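Local coordinates for protein glutathione S-transferase (Sphingobium chungbukense, PDB 6M1T) that binds glutathione and, as a beta-class glutathione S-transferase, probably transfers it to electrophilic compounds during detoxification, at residues A[14-17]-A[18-22]; A[99-102]-A[103-107]; A[178-181]-A[182-186]. All blocks are in the same frame, centred on the assembly; numbering follows the deposited sequence.

Contact 1 (A[14-17]-A[18-22]); sequences PHIA and LRETG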
loop_
_atom_site.group_PDB
_atom_site.type_symbol
_atom_site.label_atom_id
_atom_site.label_comp_id
_atom_site.label_asym_id
_atom_site.label_seq_id
_atom_site.Cartn_x
_atom_site.Cartn_y
_atom_site.Cartn_z
ATOM N N PRO A 14 13.628 2.439 -4.988
ATOM C CA PRO A 14 14.330 1.226 -5.378
ATOM C C PRO A 14 15.695 1.521 -6.028
ATOM O O PRO A 14 16.603 0.675 -5.890
ATOM C CB PRO A 14 13.342 0.459 -6.282
ATOM C CG PRO A 14 12.351 1.495 -6.680
ATOM C CD PRO A 14 12.280 2.521 -5.558
ATOM N N HIS A 15 15.845 2.660 -6.707
ATOM C CA HIS A 15 17.178 3.093 -7.235
ATOM C C HIS A 15 18.186 3.133 -6.073
ATOM O O HIS A 15 19.279 2.509 -6.179
ATOM C CB HIS A 15 17.056 4.449 -7.950
ATOM C CG HIS A 15 18.240 4.827 -8.778
ATOM N ND1 HIS A 15 18.253 5.966 -9.572
ATOM C CD2 HIS A 15 19.407 4.197 -8.997
ATOM C CE1 HIS A 15 19.440 6.064 -10.173
ATOM N NE2 HIS A 15 20.146 4.961 -9.875
ATOM N N ILE A 16 17.872 3.861 -5.019
ATOM C CA ILE A 16 18.753 3.948 -3.811
ATOM C C ILE A 16 18.986 2.535 -3.225
ATOM O O ILE A 16 20.122 2.198 -2.899
ATOM C CB ILE A 16 18.171 4.928 -2.790
ATOM C CG1 ILE A 16 18.258 6.353 -3.321
ATOM C CG2 ILE A 16 18.857 4.761 -1.433
ATOM C CD1 ILE A 16 17.392 7.366 -2.626
ATOM N N ALA A 17 17.941 1.725 -3.087
ATOM C CA ALA A 17 17.995 0.378 -2.468
ATOM C C ALA A 17 18.967 -0.538 -3.224
ATOM O O ALA A 17 19.711 -1.297 -2.583
ATOM C CB ALA A 17 16.589 -0.220 -2.377
ATOM N N LEU A 18 18.907 -0.565 -4.550
ATOM C CA LEU A 18 19.836 -1.374 -5.365
ATOM C C LEU A 18 21.280 -0.903 -5.136
ATOM O O LEU A 18 22.175 -1.788 -5.145
ATOM C CB LEU A 18 19.435 -1.280 -6.841
ATOM C CG LEU A 18 18.155 -2.038 -7.175
ATOM C CD1 LEU A 18 17.590 -1.570 -8.497
ATOM C CD2 LEU A 18 18.399 -3.529 -7.194
ATOM N N ARG A 19 21.500 0.403 -5.024
ATOM C CA ARG A 19 22.840 0.969 -4.682
ATOM C C ARG A 19 23.246 0.509 -3.263
ATOM O O ARG A 19 24.436 0.235 -3.077
ATOM C CB ARG A 19 22.875 2.488 -4.801
ATOM C CG ARG A 19 22.797 2.934 -6.260
ATOM C CD ARG A 19 22.943 4.413 -6.499
ATOM N NE ARG A 19 22.702 4.650 -7.920
ATOM C CZ ARG A 19 23.620 4.678 -8.877
ATOM N NH1 ARG A 19 24.898 4.551 -8.581
ATOM N NH2 ARG A 19 23.233 4.838 -10.127
ATOM N N GLU A 20 22.303 0.404 -2.327
ATOM C CA GLU A 20 22.551 -0.053 -0.934
ATOM C C GLU A 20 22.902 -1.547 -0.904
ATOM O O GLU A 20 23.646 -1.971 0.031
ATOM C CB GLU A 20 21.382 0.313 -0.016
ATOM C CG GLU A 20 21.337 1.779 0.364
ATOM C CD GLU A 20 22.295 2.220 1.495
ATOM O OE1 GLU A 20 22.784 1.359 2.256
ATOM O OE2 GLU A 20 22.512 3.416 1.629
ATOM N N THR A 21 22.420 -2.351 -1.844
ATOM C CA THR A 21 22.690 -3.804 -1.851
ATOM C C THR A 21 23.869 -4.188 -2.768
ATOM O O THR A 21 24.356 -5.335 -2.647
ATOM C CB THR A 21 21.426 -4.601 -2.200
ATOM O OG1 THR A 21 21.094 -4.321 -3.553
ATOM C CG2 THR A 21 20.281 -4.309 -1.253
ATOM N N GLY A 22 24.265 -3.334 -3.710
ATOM C CA GLY A 22 25.352 -3.634 -4.658
ATOM C C GLY A 22 24.892 -4.554 -5.777
ATOM O O GLY A 22 25.727 -5.164 -6.411
#

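Contact 2 (A[99-102]-A[103-107]); sequences SFLG and SEFHK. With GSH (glutathione), chain G; GSH (glutathione), chain C.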
loop_
_atom_site.group_PDB
_atom_site.type_symbol
_atom_site.label_atom_id
_atom_site.label_comp_id
_atom_site.label_asym_id
_atom_site.label_seq_id
_atom_site.Cartn_x
_atom_site.Cartn_y
_atom_site.Cartn_z
ATOM N N SER A 99 3.215 0.065 3.368
ATOM C CA SER A 99 1.785 0.186 2.942
ATOM C C SER A 99 1.293 1.592 3.301
ATOM O O SER A 99 0.617 2.226 2.466
ATOM C CB SER A 99 0.848 -0.952 3.461
ATOM O OG SER A 99 -0.396 -0.275 3.226
ATOM N N PHE A 100 1.671 2.136 4.464
ATOM C CA PHE A 100 1.266 3.497 4.843
ATOM C C PHE A 100 1.871 4.524 3.865
ATOM O O PHE A 100 1.174 5.486 3.426
ATOM C CB PHE A 100 1.703 3.835 6.269
ATOM C CG PHE A 100 1.497 5.272 6.584
ATOM C CD1 PHE A 100 0.273 5.743 7.025
ATOM C CD2 PHE A 100 2.558 6.155 6.480
ATOM C CE1 PHE A 100 0.096 7.087 7.337
ATOM C CE2 PHE A 100 2.376 7.498 6.769
ATOM C CZ PHE A 100 1.156 7.965 7.217
ATOM N N LEU A 101 3.154 4.368 3.527
ATOM C CA LEU A 101 3.819 5.337 2.628
ATOM C C LEU A 101 3.161 5.309 1.222
ATOM O O LEU A 101 2.915 6.376 0.699
ATOM C CB LEU A 101 5.302 4.987 2.568
ATOM C CG LEU A 101 6.060 5.267 3.873
ATOM C CD1 LEU A 101 7.502 4.790 3.760
ATOM C CD2 LEU A 101 6.006 6.721 4.197
ATOM N N GLY A 102 2.910 4.130 0.680
ATOM C CA GLY A 102 2.337 3.942 -0.676
ATOM C C GLY A 102 0.857 4.304 -0.761
ATOM O O GLY A 102 0.449 4.919 -1.758
ATOM N N SER A 103 0.091 3.974 0.269
ATOM C CA SER A 103 -1.388 4.044 0.275
ATOM C C SER A 103 -1.855 5.370 0.889
ATOM O O SER A 103 -2.896 5.860 0.485
ATOM C CB SER A 103 -1.938 2.769 0.957
ATOM O OG SER A 103 -1.622 1.895 -0.142
ATOM N N GLU A 104 -1.126 5.980 1.822
ATOM C CA GLU A 104 -1.634 7.217 2.490
ATOM C C GLU A 104 -0.769 8.434 2.110
ATOM O O GLU A 104 -1.315 9.386 1.588
ATOM C CB GLU A 104 -1.634 7.037 4.008
ATOM C CG GLU A 104 -2.460 5.838 4.467
ATOM C CD GLU A 104 -3.959 5.970 4.213
ATOM O OE1 GLU A 104 -4.676 4.977 4.388
ATOM O OE2 GLU A 104 -4.403 7.039 3.814
ATOM N N PHE A 105 0.533 8.397 2.376
ATOM C CA PHE A 105 1.438 9.574 2.206
ATOM C C PHE A 105 1.575 9.942 0.717
ATOM O O PHE A 105 1.234 11.047 0.328
ATOM C CB PHE A 105 2.793 9.298 2.855
ATOM C CG PHE A 105 3.614 10.547 3.062
ATOM C CD1 PHE A 105 3.000 11.723 3.466
ATOM C CD2 PHE A 105 4.981 10.558 2.818
ATOM C CE1 PHE A 105 3.750 12.873 3.683
ATOM C CE2 PHE A 105 5.723 11.721 3.012
ATOM C CZ PHE A 105 5.105 12.864 3.442
ATOM N N HIS A 106 1.939 8.974 -0.119
ATOM C CA HIS A 106 2.109 9.166 -1.588
ATOM C C HIS A 106 0.839 9.808 -2.113
ATOM O O HIS A 106 0.946 10.774 -2.892
ATOM C CB HIS A 106 2.466 7.832 -2.299
ATOM C CG HIS A 106 2.797 7.941 -3.770
ATOM N ND1 HIS A 106 2.106 8.730 -4.650
ATOM C CD2 HIS A 106 3.707 7.293 -4.524
ATOM C CE1 HIS A 106 2.610 8.613 -5.869
ATOM N NE2 HIS A 106 3.595 7.745 -5.818
ATOM N N LYS A 107 -0.318 9.216 -1.807
ATOM C CA LYS A 107 -1.595 9.542 -2.478
ATOM C C LYS A 107 -2.054 10.934 -2.000
ATOM O O LYS A 107 -2.637 11.651 -2.838
ATOM C CB LYS A 107 -2.623 8.409 -2.309
ATOM C CG LYS A 107 -2.243 7.072 -2.973
ATOM C CD LYS A 107 -1.614 7.207 -4.356
ATOM C CE LYS A 107 -1.776 6.032 -5.286
ATOM N NZ LYS A 107 -2.870 6.269 -6.272
HETATM N N1 GSH G . -4.256 2.164 4.061
HETATM C CA1 GSH G . -5.160 1.690 5.138
HETATM C C1 GSH G . -5.195 0.137 5.155
HETATM O O11 GSH G . -5.386 -0.435 6.272
HETATM O O12 GSH G . -4.985 -0.461 4.080
HETATM C CB1 GSH G . -6.512 2.380 4.909
HETATM C CG1 GSH G . -7.603 1.946 5.872
HETATM C CD1 GSH G . -8.839 2.798 5.663
HETATM O OE1 GSH G . -8.846 3.752 4.884
HETATM N N2 GSH G . -9.887 2.450 6.400
HETATM C CA2 GSH G . -11.160 3.145 6.409
HETATM C C2 GSH G . -11.325 4.029 7.634
HETATM O O2 GSH G . -11.045 3.632 8.767
HETATM C CB2 GSH G . -12.291 2.134 6.272
HETATM S SG2 GSH G . -12.316 1.341 4.650
HETATM N N3 GSH G . -11.785 5.245 7.419
HETATM C CA3 GSH G . -12.062 6.162 8.493
HETATM C C3 GSH G . -11.201 7.416 8.394
HETATM O O31 GSH G . -11.382 8.290 9.259
HETATM O O32 GSH G . -10.392 7.481 7.435
HETATM N N1 GSH C . 1.270 2.236 -6.149
HETATM C CA1 GSH C . 2.434 2.421 -7.035
HETATM C C1 GSH C . 3.719 2.008 -6.305
HETATM O O11 GSH C . 3.684 2.063 -5.069
HETATM O O12 GSH C . 4.709 1.649 -7.030
HETATM C CB1 GSH C . 2.475 3.895 -7.448
HETATM C CG1 GSH C . 3.394 4.197 -8.601
HETATM C CD1 GSH C . 3.191 5.640 -9.059
HETATM O OE1 GSH C . 2.160 6.281 -8.822
HETATM N N2 GSH C . 4.178 6.149 -9.783
HETATM C CA2 GSH C . 4.188 7.463 -10.394
HETATM C C2 GSH C . 3.917 7.393 -11.887
HETATM O O2 GSH C . 4.528 6.583 -12.585
HETATM C CB2 GSH C . 5.502 8.196 -10.129
HETATM S SG2 GSH C . 5.696 8.751 -8.407
HETATM N N3 GSH C . 2.956 8.176 -12.344
HETATM C CA3 GSH C . 2.610 8.247 -13.742
HETATM C C3 GSH C . 1.120 7.999 -13.996
HETATM O O31 GSH C . 0.434 7.565 -13.049
HETATM O O32 GSH C . 0.695 8.222 -15.149
#

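Contact 3 (A[178-181]-A[182-186]); sequences LGAY and CGRIA. With CYS (cysteine), chain D.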
loop_
_atom_site.group_PDB
_atom_site.type_symbol
_atom_site.label_atom_id
_atom_site.label_comp_id
_atom_site.label_asym_id
_atom_site.label_seq_id
_atom_site.Cartn_x
_atom_site.Cartn_y
_atom_site.Cartn_z
ATOM N N LEU A 178 12.310 15.830 10.713
ATOM C CA LEU A 178 12.332 15.326 9.305
ATOM C C LEU A 178 13.578 15.872 8.609
ATOM O O LEU A 178 14.312 15.039 8.101
ATOM C CB LEU A 178 11.042 15.717 8.583
ATOM C CG LEU A 178 9.772 15.103 9.171
ATOM C CD1 LEU A 178 8.594 15.387 8.277
ATOM C CD2 LEU A 178 9.896 13.604 9.382
ATOM N N GLY A 179 13.848 17.192 8.721
ATOM C CA GLY A 179 15.083 17.864 8.266
ATOM C C GLY A 179 16.339 17.090 8.633
ATOM O O GLY A 179 17.137 16.759 7.732
ATOM N N ALA A 180 16.549 16.805 9.913
ATOM C CA ALA A 180 17.762 16.101 10.399
ATOM C C ALA A 180 17.822 14.682 9.815
ATOM O O ALA A 180 18.917 14.182 9.491
ATOM C CB ALA A 180 17.740 16.062 11.906
ATOM N N TYR A 181 16.670 14.011 9.800
ATOM C CA TYR A 181 16.496 12.635 9.277
ATOM C C TYR A 181 16.992 12.633 7.830
ATOM O O TYR A 181 17.780 11.738 7.503
ATOM C CB TYR A 181 15.032 12.213 9.457
ATOM C CG TYR A 181 14.605 10.902 8.866
ATOM C CD1 TYR A 181 14.863 9.723 9.529
ATOM C CD2 TYR A 181 13.900 10.856 7.667
ATOM C CE1 TYR A 181 14.447 8.510 9.025
ATOM C CE2 TYR A 181 13.443 9.653 7.161
ATOM C CZ TYR A 181 13.731 8.484 7.831
ATOM O OH TYR A 181 13.299 7.284 7.380
ATOM N N CYS A 182 16.591 13.621 7.039
ATOM C CA CYS A 182 16.910 13.699 5.583
ATOM C C CYS A 182 18.394 14.052 5.459
ATOM O O CYS A 182 19.131 13.378 4.717
ATOM C CB CYS A 182 16.102 14.767 4.858
ATOM S SG CYS A 182 14.380 14.276 4.544
ATOM N N GLY A 183 18.815 15.031 6.257
ATOM C CA GLY A 183 20.239 15.322 6.525
ATOM C C GLY A 183 21.112 14.097 6.674
ATOM O O GLY A 183 22.086 13.992 5.909
ATOM N N ARG A 184 20.820 13.219 7.634
ATOM C CA ARG A 184 21.628 12.001 7.887
ATOM C C ARG A 184 21.557 11.095 6.655
ATOM O O ARG A 184 22.590 10.585 6.216
ATOM C CB ARG A 184 21.152 11.271 9.146
ATOM C CG ARG A 184 21.344 12.083 10.424
ATOM C CD ARG A 184 21.040 11.323 11.700
ATOM N NE ARG A 184 19.764 10.608 11.720
ATOM C CZ ARG A 184 18.588 11.121 12.087
ATOM N NH1 ARG A 184 18.482 12.389 12.438
ATOM N NH2 ARG A 184 17.509 10.359 12.083
ATOM N N ILE A 185 20.365 10.875 6.100
ATOM C CA ILE A 185 20.242 9.859 5.019
ATOM C C ILE A 185 20.994 10.335 3.770
ATOM O O ILE A 185 21.641 9.529 3.140
ATOM C CB ILE A 185 18.764 9.507 4.772
ATOM C CG1 ILE A 185 18.241 8.725 5.982
ATOM C CG2 ILE A 185 18.607 8.752 3.454
ATOM C CD1 ILE A 185 16.734 8.548 6.027
ATOM N N ALA A 186 20.918 11.610 3.450
ATOM C CA ALA A 186 21.509 12.205 2.242
ATOM C C ALA A 186 23.043 12.049 2.256
ATOM O O ALA A 186 23.634 12.121 1.182
ATOM C CB ALA A 186 21.058 13.637 2.106
HETATM N N CYS D . 14.907 19.012 2.170
HETATM C CA CYS D . 14.692 18.344 3.491
HETATM C C CYS D . 16.041 18.134 4.197
HETATM O O CYS D . 17.008 17.734 3.499
HETATM C CB CYS D . 13.935 17.033 3.297
HETATM S SG CYS D . 13.523 16.144 4.828
#

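Contact 1 (A[14-17]-A[18-22])
His-15 and Arg-19 sit one helical turn apart and run side by side, pointing the same way, and a hydrogen bond joins their ends. Arg-19 NH2 donates to His-15 NE2 over 3.1 Å. The acceptor lies in the guanidinium plane, whereas NH2 stands 18° out of the imidazole plane. With the two planes 53° apart, the groups meet at their edges and do not stack. The imidazole reaches this place because its CG is anti to the backbone N (chi1 -167°), while the arginine chain runs extended from CG to NE. Since NE2 acts as acceptor, the ring proton probably sits on ND1, which is hydrogen-bonded to Glu-198; the imidazole is thus fixed from two of its atoms.

Behind these side chains the backbone follows a regular alpha-helical pattern. Leu-18 N bonds to Pro-14 O at 2.9 Å, and Leu-18 CG rests 3.4 Å from the same oxygen. Ile-16 CG2 and Glu-20 CG approach more loosely, at 4.3 Å. From there the glutamate chain bends at chi2 and carries its carboxylate away to a salt bridge with Arg-188 and a hydrogen bond with Ser-190. The last turn closes with Thr-21 N bonded to Ala-17 O at 3.0 Å, and Thr-21 CG2 comes within 3.3 Å of that Ala-17 O. Gly-22, with positive phi, then leaves the helix.

Helix 12-21 is the helical arm of the beta-alpha-beta unit of strands 2-5 and 26-31 in the thioredoxin-like domain. Pro-14 and Ala-17 pack on helix 66-75, whereas Ile-16 reaches helices 153-162 and 189-198.

Contact 2 (A[99-102]-A[103-107])
Phe-100 and Glu-104 pack tightly, crossing at about a right angle with Phe-100 CD1 3.7 Å from Glu-104 CG. The backbone beneath them is equally close: Phe-100 O accepts from Glu-104 N at 2.8 Å and from Phe-105 N at 3.2 Å. The next bond, His-106 N to Leu-101 O at 2.9 Å, runs like the Phe-105 bond from residue i+5 to residue i, which is the evidence for a wider, pi-type turn in helix 89-108.

Elsewhere the side chains meet less closely. Leu-101 CD2 stands 4.2 Å from Phe-105 CD2, and both residues reach beyond the contact to pack on Met-161 of helix 153-162. Phe-100 and Lys-107 are the partly exposed members. Lys-107 bends at chi2, and its NZ forms a salt bridge with Glu-104 of the second subunit; the reciprocal pair repeats the bridge across the dimer.

Two glutathione molecules flank this turn. Glu-104 CG is anti to its carbonyl carbon, and a bend at chi2 (-66°) helps turn the carboxylate so that OE1 receives a hydrogen bond of 2.9 Å from N1 of the glutathione in the second subunit's pocket. On the other flank His-106 NE2 lies 3.5 Å from SG2 of this chain's own glutathione. Such sharing, with the gamma-glutamyl amino group held from across the interface, is a feature of many dimeric cytosolic glutathione S-transferases, the beta class among them.

Contact 3 (A[178-181]-A[182-186])
Tyr-181 holds CG anti to the backbone N (chi1 174°), and Ile-185 holds CG1 anti to the carbonyl carbon (chi1 -70°) and continues extended at chi2; together these settings bring the isoleucine CD1 over one face of the tyrosine ring. The methyl carbon CD1 is 3.6 Å from the Tyr-181 ring centroid and 17° off the ring normal, a CH-pi contact displaced slightly toward the rim on the CZ side.

Arg-184 approaches the same ring differently. Bent at chi3, its chain folds back so that NH2, weakly hydrogen-bonded to Glu-144 O, reaches the ring edge, 3.7 Å from Tyr-181 CD1, while Tyr-181 CA lies over one guanidinium face, toward its rim. Ala-180 CB adds an apolar neighbour 3.8 Å from Arg-184 NH1. With an alanine in place of Tyr-181, the Ile-185 methyl would probably lose the ring face it rests on, and Asp-155 its hydroxyl partner.

On another side of the helix, Cys-182 SG is 2.1 Å from the sulfur of a bound cysteine, a covalent mixed disulfide. The cysteine ligand's SG also lies 3.5 Å from Leu-178 O, the carbonyl that accepts Cys-182 N at 2.9 Å.

Helix 176-186 lies in the all-helical C-terminal domain. Leu-178 packs on helices 119-139 and 153-162; Tyr-181 and Ile-185 also press on helix 153-162, where Tyr-181 OH is hydrogen-bonded to Asp-155.

In the fold
Contacts 1 and 2 are mostly buried, whereas contact 3 is partly buried, with Ala-180 and Arg-184 exposed. Each lies within a single helix: contact 1 in the thioredoxin-like domain, contacts 2 and 3 in the helical C-terminal domain. None touches another; the centres of contacts 1 and 2 are about 21 Å apart, on opposite sides of the chain's centre. Helix 153-162 is a common neighbour, meeting side chains from all three. Their chemistry follows their place: a histidine-arginine pair in contact 1, charged and ligand-binding groups at the dimer interface in contact 2, and aromatic-aliphatic packing beside a cysteinylated thiol in contact 3. The second subunit touches only contact 2 of the three.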